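Local coordinates for dihydrodipicolinate synthase (Bacillus clausii KSM-K16, PDB 3E96), which probably catalyses the 4-hydroxy-tetrahydrodipicolinate synthase reaction of the lysine-biosynthesis route, as a Schiff-base-forming lyase of the DapA family, at residues H33-T38 and K68-R73; Y90-A95 and Y126-D131; T195-A200 and V224-A229. All blocks are in the same frame, centred on the assembly; numbering follows the deposited sequence.

All three contacts belong to one TIM barrel of the DapA family and follow each other along the chain without touching. Contact 1 joins the outer helices 32-43 and 64-78, contact 2 the start of helix 92-105 to helix 122-136, and contact 3 the loop after strand 190-193 to helix 220-231. Contacts 2 and 3 lie on opposite sides of the chain's centre, their own centres about 31 Å apart; the centre of contact 1 lies about 26 and 25 Å from theirs, respectively. Each brings one side chain to about 9 Å from that of a predicted functional residue: Glu70 and Glu197 from Thr56 (predicted pyruvate binding), Tyr128 from Tyr143 (predicted proton donor/acceptor).

Contact 1. Residues H33-T38 and K68-R73; sequences HHYKET and KEEVRR
Tyr35 on helix 32-43 and Glu70 on helix 64-78 make a buried helix-helix contact on the outer layer of the barrel, carried mainly by the Tyr35 ring and the Glu70 side chain, with Arg73 at its margin. The tyrosine reaches across with CG anti to its own backbone nitrogen (chi1 -174°), which brings the phenol end of the ring against the aliphatic part of the glutamate: Tyr35 OH lies 3.5 Å from Glu70 CG and Tyr35 CZ 3.8 Å from it. The two side chains cross at about a right angle, yet the ring and carboxylate planes differ by only 19°. The hydroxyl of Tyr35 does not bond the carboxylate; it pairs with Thr74 OG1, one turn further along helix 64-78, and that threonine also bonds Glu70 O. In the (beta/alpha)8 barrel these are the helices that follow the first and second strands, so neighbours round the cylinder meet here. Glu70 runs extended beyond CG toward the barrel, where OE1 is bonded by Thr21 and OE2 by the backbone N of Cys53, two bonds that satisfy a buried carboxylate and fix its rotation. Arg73 approaches the ring more loosely and also obliquely, its CB 4.4 Å from Tyr35 CE2. The guanidinium of Arg73 turns away to Glu69, whose OE2 takes NE at 2.8 Å through its anti lone pair, while Arg72 grips OE1 of Glu69 side-on with both NE and NH2. Arg73 also makes a cation-pi contact with Trp32.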
loop_
_atom_site.group_PDB
_atom_site.type_symbol
_atom_site.label_atom_id
_atom_site.label_comp_id
_atom_site.label_asym_id
_atom_site.label_seq_id
_atom_site.Cartn_x
_atom_site.Cartn_y
_atom_site.Cartn_z
ATOM N N HIS B 33 24.619 -2.112 -12.993
ATOM C CA HIS B 33 25.192 -2.844 -14.112
ATOM C C HIS B 33 24.198 -3.940 -14.475
ATOM O O HIS B 33 23.900 -4.169 -15.650
ATOM C CB HIS B 33 26.536 -3.470 -13.729
ATOM C CG HIS B 33 27.171 -4.249 -14.839
ATOM N ND1 HIS B 33 27.497 -3.683 -16.053
ATOM C CD2 HIS B 33 27.530 -5.552 -14.923
ATOM C CE1 HIS B 33 28.028 -4.604 -16.838
ATOM N NE2 HIS B 33 28.059 -5.747 -16.176
ATOM N N HIS B 34 23.680 -4.620 -13.456
ATOM C CA HIS B 34 22.708 -5.678 -13.692
ATOM C C HIS B 34 21.423 -5.077 -14.250
ATOM O O HIS B 34 20.743 -5.697 -15.066
ATOM C CB HIS B 34 22.427 -6.440 -12.394
ATOM C CG HIS B 34 23.577 -7.283 -11.934
ATOM N ND1 HIS B 34 23.554 -7.996 -10.755
ATOM C CD2 HIS B 34 24.775 -7.548 -12.510
ATOM C CE1 HIS B 34 24.686 -8.667 -10.625
ATOM N NE2 HIS B 34 25.444 -8.412 -11.676
ATOM N N TYR B 35 21.095 -3.865 -13.817
ATOM C CA TYR B 35 19.888 -3.206 -14.311
ATOM C C TYR B 35 20.035 -2.951 -15.809
ATOM O O TYR B 35 19.107 -3.179 -16.584
ATOM C CB TYR B 35 19.651 -1.878 -13.584
ATOM C CG TYR B 35 18.331 -1.238 -13.954
ATOM C CD1 TYR B 35 17.120 -1.866 -13.644
ATOM C CD2 TYR B 35 18.288 -0.030 -14.650
ATOM C CE1 TYR B 35 15.900 -1.308 -14.022
ATOM C CE2 TYR B 35 17.073 0.539 -15.037
ATOM C CZ TYR B 35 15.883 -0.109 -14.720
ATOM O OH TYR B 35 14.683 0.431 -15.116
ATOM N N LYS B 36 21.210 -2.480 -16.217
ATOM C CA LYS B 36 21.461 -2.213 -17.628
ATOM C C LYS B 36 21.292 -3.492 -18.442
ATOM O O LYS B 36 20.733 -3.470 -19.540
ATOM C CB LYS B 36 22.874 -1.652 -17.822
ATOM C CG LYS B 36 23.289 -1.504 -19.278
ATOM C CD LYS B 36 24.638 -0.799 -19.391
ATOM C CE LYS B 36 25.364 -1.196 -20.668
ATOM N NZ LYS B 36 24.549 -0.965 -21.884
ATOM N N GLU B 37 21.785 -4.601 -17.902
ATOM C CA GLU B 37 21.675 -5.894 -18.573
ATOM C C GLU B 37 20.212 -6.274 -18.764
ATOM O O GLU B 37 19.833 -6.841 -19.790
ATOM C CB GLU B 37 22.367 -6.982 -17.751
ATOM C CG GLU B 37 23.882 -6.958 -17.819
ATOM C CD GLU B 37 24.519 -7.902 -16.817
ATOM O OE1 GLU B 37 23.959 -8.996 -16.588
ATOM O OE2 GLU B 37 25.587 -7.555 -16.266
ATOM N N THR B 38 19.399 -5.965 -17.760
ATOM C CA THR B 38 17.973 -6.269 -17.797
ATOM C C THR B 38 17.279 -5.399 -18.840
ATOM O O THR B 38 16.488 -5.887 -19.649
ATOM C CB THR B 38 17.332 -6.021 -16.420
ATOM O OG1 THR B 38 17.988 -6.837 -15.442
ATOM C CG2 THR B 38 15.853 -6.368 -16.447
ATOM N N LYS B 68 13.616 7.881 -8.522
ATOM C CA LYS B 68 13.957 8.903 -9.506
ATOM C C LYS B 68 15.173 8.474 -10.316
ATOM O O LYS B 68 15.185 8.594 -11.542
ATOM C CB LYS B 68 14.254 10.237 -8.816
ATOM C CG LYS B 68 13.055 10.879 -8.151
ATOM C CD LYS B 68 13.466 12.133 -7.388
ATOM C CE LYS B 68 12.263 12.792 -6.724
ATOM N NZ LYS B 68 12.663 13.955 -5.868
ATOM N N GLU B 69 16.195 7.980 -9.625
ATOM C CA GLU B 69 17.418 7.538 -10.286
ATOM C C GLU B 69 17.147 6.381 -11.242
ATOM O O GLU B 69 17.753 6.298 -12.309
ATOM C CB GLU B 69 18.460 7.120 -9.242
ATOM C CG GLU B 69 19.802 6.633 -9.805
ATOM C CD GLU B 69 20.597 7.721 -10.515
ATOM O OE1 GLU B 69 20.269 8.915 -10.341
ATOM O OE2 GLU B 69 21.560 7.382 -11.241
ATOM N N GLU B 70 16.242 5.479 -10.871
ATOM C CA GLU B 70 15.951 4.357 -11.759
ATOM C C GLU B 70 15.379 4.873 -13.076
ATOM O O GLU B 70 15.725 4.374 -14.148
ATOM C CB GLU B 70 14.974 3.367 -11.114
ATOM C CG GLU B 70 14.593 2.215 -12.050
ATOM C CD GLU B 70 13.971 1.040 -11.326
ATOM O OE1 GLU B 70 14.675 0.416 -10.502
ATOM O OE2 GLU B 70 12.783 0.738 -11.581
ATOM N N VAL B 71 14.504 5.871 -13.004
ATOM C CA VAL B 71 13.932 6.429 -14.223
ATOM C C VAL B 71 15.050 7.058 -15.060
ATOM O O VAL B 71 15.117 6.846 -16.271
ATOM C CB VAL B 71 12.844 7.487 -13.914
ATOM C CG1 VAL B 71 12.338 8.117 -15.208
ATOM C CG2 VAL B 71 11.680 6.828 -13.182
ATOM N N ARG B 72 15.939 7.811 -14.414
ATOM C CA ARG B 72 17.052 8.439 -15.133
ATOM C C ARG B 72 17.933 7.385 -15.798
ATOM O O ARG B 72 18.286 7.511 -16.968
ATOM C CB ARG B 72 17.904 9.293 -14.184
ATOM C CG ARG B 72 17.187 10.521 -13.634
ATOM C CD ARG B 72 18.164 11.476 -12.953
ATOM N NE ARG B 72 18.681 10.960 -11.687
ATOM C CZ ARG B 72 18.172 11.257 -10.495
ATOM N NH1 ARG B 72 17.125 12.070 -10.392
ATOM N NH2 ARG B 72 18.720 10.757 -9.399
ATOM N N ARG B 73 18.294 6.352 -15.041
ATOM C CA ARG B 73 19.130 5.273 -15.558
ATOM C C ARG B 73 18.473 4.597 -16.761
ATOM O O ARG B 73 19.144 4.260 -17.737
ATOM C CB ARG B 73 19.379 4.229 -14.463
ATOM C CG ARG B 73 20.217 4.726 -13.286
ATOM C CD ARG B 73 21.702 4.435 -13.485
ATOM N NE ARG B 73 22.508 4.974 -12.392
ATOM C CZ ARG B 73 23.798 4.708 -12.205
ATOM N NH1 ARG B 73 24.442 3.901 -13.037
ATOM N NH2 ARG B 73 24.446 5.258 -11.186
#

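Contact 2. Residues Y90-A95 and Y126-D131; sequences YATSTA and YAYFRD
The chain turns into helix 92-105 at Ala91, its N-cap residue, and comes nearest the flank of helix 122-136 where the CA atoms of Thr92 and Tyr128 are 6.8 Å apart. Tyr128 spans that distance: its chi1 of 178° carries the ring straight out, opposite the main-chain nitrogen, and its OH donates a 2.6 Å hydrogen bond to Tyr90 O. The donor lies in the carbonyl plane at a C=O...O angle of 150°, and the carbonyl oxygen in turn sits at the edge of the ring, near its plane. Thr92 slides past the tyrosine in the opposite direction, its methyl CG2 coming obliquely to the ring at 3.5 Å from Tyr128 CD1. Further along, Ala95 CB approaches Tyr128 OH at 4.2 Å. The Tyr90 side chain starts away from the 126-131 helix, and its ring meets those of Phe59 and Tyr60 of its own chain and that of Tyr90 of the second subunit, while Ala280 of that subunit packs on Tyr128. A tyrosine thus ties the loop after strand 83-88 to the helix after strand 109-112, joining consecutive beta-alpha units of a TIM barrel at the interface with the second subunit.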
loop_
_atom_site.group_PDB
_atom_site.type_symbol
_atom_site.label_atom_id
_atom_site.label_comp_id
_atom_site.label_asym_id
_atom_site.label_seq_id
_atom_site.Cartn_x
_atom_site.Cartn_y
_atom_site.Cartn_z
ATOM N N TYR B 90 2.174 7.406 -4.317
ATOM C CA TYR B 90 2.174 8.017 -2.984
ATOM C C TYR B 90 1.224 9.213 -2.893
ATOM O O TYR B 90 0.297 9.330 -3.691
ATOM C CB TYR B 90 3.593 8.437 -2.589
ATOM C CG TYR B 90 4.566 7.280 -2.523
ATOM C CD1 TYR B 90 4.381 6.239 -1.611
ATOM C CD2 TYR B 90 5.678 7.228 -3.367
ATOM C CE1 TYR B 90 5.279 5.177 -1.537
ATOM C CE2 TYR B 90 6.586 6.170 -3.300
ATOM C CZ TYR B 90 6.380 5.150 -2.383
ATOM O OH TYR B 90 7.279 4.107 -2.307
ATOM N N ALA B 91 1.441 10.088 -1.915
ATOM C CA ALA B 91 0.594 11.268 -1.754
ATOM C C ALA B 91 0.603 12.062 -3.061
ATOM O O ALA B 91 1.597 12.049 -3.788
ATOM C CB ALA B 91 1.113 12.131 -0.602
ATOM N N THR B 92 -0.489 12.763 -3.361
ATOM C CA THR B 92 -0.559 13.524 -4.607
ATOM C C THR B 92 0.645 14.429 -4.861
ATOM O O THR B 92 1.187 14.437 -5.967
ATOM C CB THR B 92 -1.859 14.368 -4.698
ATOM O OG1 THR B 92 -1.893 15.333 -3.643
ATOM C CG2 THR B 92 -3.072 13.472 -4.589
ATOM N N SER B 93 1.077 15.181 -3.854
ATOM C CA SER B 93 2.225 16.070 -4.035
ATOM C C SER B 93 3.473 15.258 -4.380
ATOM O O SER B 93 4.279 15.663 -5.216
ATOM C CB SER B 93 2.485 16.889 -2.768
ATOM O OG SER B 93 2.869 16.054 -1.689
ATOM N N THR B 94 3.626 14.116 -3.719
ATOM C CA THR B 94 4.767 13.234 -3.947
ATOM C C THR B 94 4.721 12.648 -5.360
ATOM O O THR B 94 5.737 12.586 -6.052
ATOM C CB THR B 94 4.769 12.081 -2.930
ATOM O OG1 THR B 94 4.785 12.624 -1.605
ATOM C CG2 THR B 94 5.994 11.188 -3.119
ATOM N N ALA B 95 3.536 12.217 -5.784
ATOM C CA ALA B 95 3.379 11.646 -7.118
ATOM C C ALA B 95 3.739 12.706 -8.153
ATOM O O ALA B 95 4.401 12.418 -9.152
ATOM C CB ALA B 95 1.943 11.176 -7.322
ATOM N N TYR B 126 -11.061 9.077 -8.095
ATOM C CA TYR B 126 -11.190 9.876 -9.302
ATOM C C TYR B 126 -10.375 11.163 -9.113
ATOM O O TYR B 126 -9.556 11.517 -9.953
ATOM C CB TYR B 126 -12.656 10.235 -9.547
ATOM C CG TYR B 126 -12.821 11.355 -10.545
ATOM C CD1 TYR B 126 -12.659 11.129 -11.912
ATOM C CD2 TYR B 126 -13.071 12.655 -10.115
ATOM C CE1 TYR B 126 -12.739 12.180 -12.828
ATOM C CE2 TYR B 126 -13.148 13.710 -11.016
ATOM C CZ TYR B 126 -12.982 13.467 -12.368
ATOM O OH TYR B 126 -13.042 14.518 -13.251
ATOM N N ALA B 127 -10.607 11.855 -8.003
ATOM C CA ALA B 127 -9.898 13.095 -7.712
ATOM C C ALA B 127 -8.393 12.858 -7.627
ATOM O O ALA B 127 -7.601 13.660 -8.122
ATOM C CB ALA B 127 -10.408 13.697 -6.402
ATOM N N TYR B 128 -8.004 11.754 -6.996
ATOM C CA TYR B 128 -6.591 11.422 -6.857
ATOM C C TYR B 128 -5.900 11.411 -8.218
ATOM O O TYR B 128 -4.919 12.122 -8.433
ATOM C CB TYR B 128 -6.426 10.050 -6.194
ATOM C CG TYR B 128 -4.983 9.623 -6.050
ATOM C CD1 TYR B 128 -4.164 10.175 -5.066
ATOM C CD2 TYR B 128 -4.425 8.690 -6.924
ATOM C CE1 TYR B 128 -2.820 9.809 -4.955
ATOM C CE2 TYR B 128 -3.090 8.317 -6.825
ATOM C CZ TYR B 128 -2.292 8.879 -5.841
ATOM O OH TYR B 128 -0.969 8.513 -5.755
ATOM N N PHE B 129 -6.417 10.603 -9.138
ATOM C CA PHE B 129 -5.831 10.511 -10.469
ATOM C C PHE B 129 -5.962 11.822 -11.241
ATOM O O PHE B 129 -5.006 12.281 -11.870
ATOM C CB PHE B 129 -6.488 9.378 -11.261
ATOM C CG PHE B 129 -6.095 7.999 -10.791
ATOM C CD1 PHE B 129 -4.752 7.630 -10.721
ATOM C CD2 PHE B 129 -7.066 7.064 -10.450
ATOM C CE1 PHE B 129 -4.378 6.341 -10.319
ATOM C CE2 PHE B 129 -6.707 5.773 -10.047
ATOM C CZ PHE B 129 -5.358 5.415 -9.984
ATOM N N ARG B 130 -7.146 12.421 -11.194
ATOM C CA ARG B 130 -7.368 13.672 -11.909
ATOM C C ARG B 130 -6.390 14.762 -11.486
ATOM O O ARG B 130 -5.781 15.408 -12.335
ATOM C CB ARG B 130 -8.793 14.171 -11.684
ATOM C CG ARG B 130 -9.108 15.456 -12.434
ATOM C CD ARG B 130 -10.242 16.184 -11.746
ATOM N NE ARG B 130 -9.901 16.453 -10.351
ATOM C CZ ARG B 130 -10.769 16.863 -9.435
ATOM N NH1 ARG B 130 -12.039 17.053 -9.766
ATOM N NH2 ARG B 130 -10.370 17.070 -8.187
ATOM N N ASP B 131 -6.239 14.965 -10.180
ATOM C CA ASP B 131 -5.340 16.001 -9.672
ATOM C C ASP B 131 -3.909 15.833 -10.164
ATOM O O ASP B 131 -3.257 16.807 -10.546
ATOM C CB ASP B 131 -5.341 16.024 -8.140
ATOM C CG ASP B 131 -6.647 16.538 -7.561
ATOM O OD1 ASP B 131 -7.458 17.113 -8.317
ATOM O OD2 ASP B 131 -6.852 16.375 -6.338
#

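Contact 3. Residues T195-A200 and V224-A229; sequences TAEKWA and VEMLEA
The loop that leaves strand 190-193 of the barrel is met from helix 220-231 by a single side chain, Met226, which reaches Glu197 and Ala200. Its chain leaves the helix straight, with chi1 and chi2 both close to 180°, and bends only at the last torsion (chi3 -84°), turning the methyl aside beyond the sulfur. SD then lies 3.7 Å from Glu197 CG and 3.8 Å from Ala200 CB, while CE comes to 3.4 Å from the backbone O of Glu197. These are van der Waals contacts of a thioether with the aliphatic part of Glu197, its carbonyl oxygen and the Ala200 methyl; the Glu197 and Met226 side chains cross obliquely. The connection joins the loop that follows the seventh strand of the TIM barrel to the helix that follows the eighth. Ala196 O receives the amides of both Trp199, at 3.0 Å, and Ala200, at 2.9 Å, so this carbonyl takes two amides where the chain enters helix 200-206. An alanine in place of Met226 would take away the thioether and is likely to leave Glu197 CG and the Ala200 methyl without their apolar partner, opening a gap between loop and helix. Glu197 bends at chi2 (93°), and its carboxylate is held through OE2 by Ser213 at the end of strand 210-213. Pro201 packs on Met226 as well, and Phe211 lies against both Glu197 and Ala200.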
loop_
_atom_site.group_PDB
_atom_site.type_symbol
_atom_site.label_atom_id
_atom_site.label_comp_id
_atom_site.label_asym_id
_atom_site.label_seq_id
_atom_site.Cartn_x
_atom_site.Cartn_y
_atom_site.Cartn_z
ATOM N N THR B 195 -2.592 -7.575 -15.901
ATOM C CA THR B 195 -2.332 -8.806 -15.164
ATOM C C THR B 195 -1.510 -9.864 -15.906
ATOM O O THR B 195 -1.510 -11.040 -15.543
ATOM C CB THR B 195 -3.653 -9.410 -14.649
ATOM O OG1 THR B 195 -4.613 -9.449 -15.710
ATOM C CG2 THR B 195 -4.211 -8.545 -13.507
ATOM N N ALA B 196 -0.822 -9.415 -16.952
ATOM C CA ALA B 196 0.087 -10.225 -17.758
ATOM C C ALA B 196 -0.440 -11.385 -18.595
ATOM O O ALA B 196 -1.642 -11.548 -18.791
ATOM C CB ALA B 196 1.252 -10.702 -16.884
ATOM N N GLU B 197 0.499 -12.184 -19.090
ATOM C CA GLU B 197 0.210 -13.302 -19.980
ATOM C C GLU B 197 -0.883 -14.302 -19.619
ATOM O O GLU B 197 -1.568 -14.794 -20.513
ATOM C CB GLU B 197 1.512 -14.047 -20.305
ATOM C CG GLU B 197 2.471 -13.223 -21.175
ATOM C CD GLU B 197 3.484 -12.419 -20.374
ATOM O OE1 GLU B 197 3.225 -12.118 -19.189
ATOM O OE2 GLU B 197 4.546 -12.077 -20.940
ATOM N N LYS B 198 -1.057 -14.618 -18.340
ATOM C CA LYS B 198 -2.102 -15.572 -17.973
ATOM C C LYS B 198 -3.474 -15.027 -18.365
ATOM O O LYS B 198 -4.356 -15.772 -18.788
ATOM C CB LYS B 198 -2.084 -15.854 -16.464
ATOM C CG LYS B 198 -3.234 -16.753 -15.994
ATOM C CD LYS B 198 -3.124 -17.103 -14.516
ATOM C CE LYS B 198 -4.316 -17.941 -14.063
ATOM N NZ LYS B 198 -4.283 -18.232 -12.603
ATOM N N TRP B 199 -3.642 -13.717 -18.243
ATOM C CA TRP B 199 -4.924 -13.095 -18.545
ATOM C C TRP B 199 -5.045 -12.393 -19.893
ATOM O O TRP B 199 -6.154 -12.111 -20.351
ATOM C CB TRP B 199 -5.283 -12.110 -17.422
ATOM C CG TRP B 199 -5.525 -12.803 -16.119
ATOM C CD1 TRP B 199 -4.603 -13.098 -15.155
ATOM C CD2 TRP B 199 -6.766 -13.355 -15.671
ATOM N NE1 TRP B 199 -5.198 -13.806 -14.133
ATOM C CE2 TRP B 199 -6.524 -13.977 -14.427
ATOM C CE3 TRP B 199 -8.061 -13.388 -16.204
ATOM C CZ2 TRP B 199 -7.533 -14.626 -13.704
ATOM C CZ3 TRP B 199 -9.065 -14.033 -15.486
ATOM C CH2 TRP B 199 -8.792 -14.643 -14.249
ATOM N N ALA B 200 -3.912 -12.127 -20.533
ATOM C CA ALA B 200 -3.896 -11.426 -21.815
ATOM C C ALA B 200 -4.831 -11.960 -22.903
ATOM O O ALA B 200 -5.507 -11.179 -23.570
ATOM C CB ALA B 200 -2.456 -11.361 -22.351
ATOM N N VAL B 224 6.639 -11.926 -26.734
ATOM C CA VAL B 224 6.482 -11.458 -28.106
ATOM C C VAL B 224 5.655 -12.447 -28.922
ATOM O O VAL B 224 4.825 -12.046 -29.733
ATOM C CB VAL B 224 7.856 -11.248 -28.794
ATOM C CG1 VAL B 224 7.658 -10.928 -30.272
ATOM C CG2 VAL B 224 8.600 -10.101 -28.121
ATOM N N GLU B 225 5.879 -13.739 -28.706
ATOM C CA GLU B 225 5.129 -14.756 -29.435
ATOM C C GLU B 225 3.636 -14.634 -29.142
ATOM O O GLU B 225 2.812 -14.775 -30.047
ATOM C CB GLU B 225 5.604 -16.160 -29.053
ATOM C CG GLU B 225 7.075 -16.423 -29.321
ATOM C CD GLU B 225 7.484 -17.842 -28.970
ATOM O OE1 GLU B 225 8.704 -18.092 -28.828
ATOM O OE2 GLU B 225 6.590 -18.708 -28.844
ATOM N N MET B 226 3.287 -14.369 -27.883
ATOM C CA MET B 226 1.880 -14.238 -27.515
ATOM C C MET B 226 1.267 -13.015 -28.177
ATOM O O MET B 226 0.155 -13.083 -28.696
ATOM C CB MET B 226 1.699 -14.134 -25.990
ATOM C CG MET B 226 0.221 -13.991 -25.563
ATOM S SD MET B 226 -0.116 -14.007 -23.763
ATOM C CE MET B 226 -0.184 -15.804 -23.472
ATOM N N LEU B 227 1.987 -11.894 -28.152
ATOM C CA LEU B 227 1.482 -10.664 -28.754
ATOM C C LEU B 227 1.233 -10.849 -30.244
ATOM O O LEU B 227 0.197 -10.442 -30.763
ATOM C CB LEU B 227 2.470 -9.509 -28.557
ATOM C CG LEU B 227 2.036 -8.173 -29.179
ATOM C CD1 LEU B 227 0.843 -7.605 -28.413
ATOM C CD2 LEU B 227 3.198 -7.185 -29.156
ATOM N N GLU B 228 2.185 -11.466 -30.934
ATOM C CA GLU B 228 2.037 -11.667 -32.369
ATOM C C GLU B 228 0.881 -12.613 -32.689
ATOM O O GLU B 228 0.114 -12.362 -33.617
ATOM C CB GLU B 228 3.346 -12.184 -32.961
ATOM C CG GLU B 228 4.525 -11.279 -32.622
ATOM C CD GLU B 228 5.763 -11.584 -33.433
ATOM O OE1 GLU B 228 6.099 -12.776 -33.584
ATOM O OE2 GLU B 228 6.408 -10.624 -33.909
ATOM N N ALA B 229 0.751 -13.686 -31.913
ATOM C CA ALA B 229 -0.328 -14.646 -32.124
ATOM C C ALA B 229 -1.676 -13.956 -31.934
ATOM O O ALA B 229 -2.599 -14.150 -32.725
ATOM C CB ALA B 229 -0.193 -15.820 -31.148
#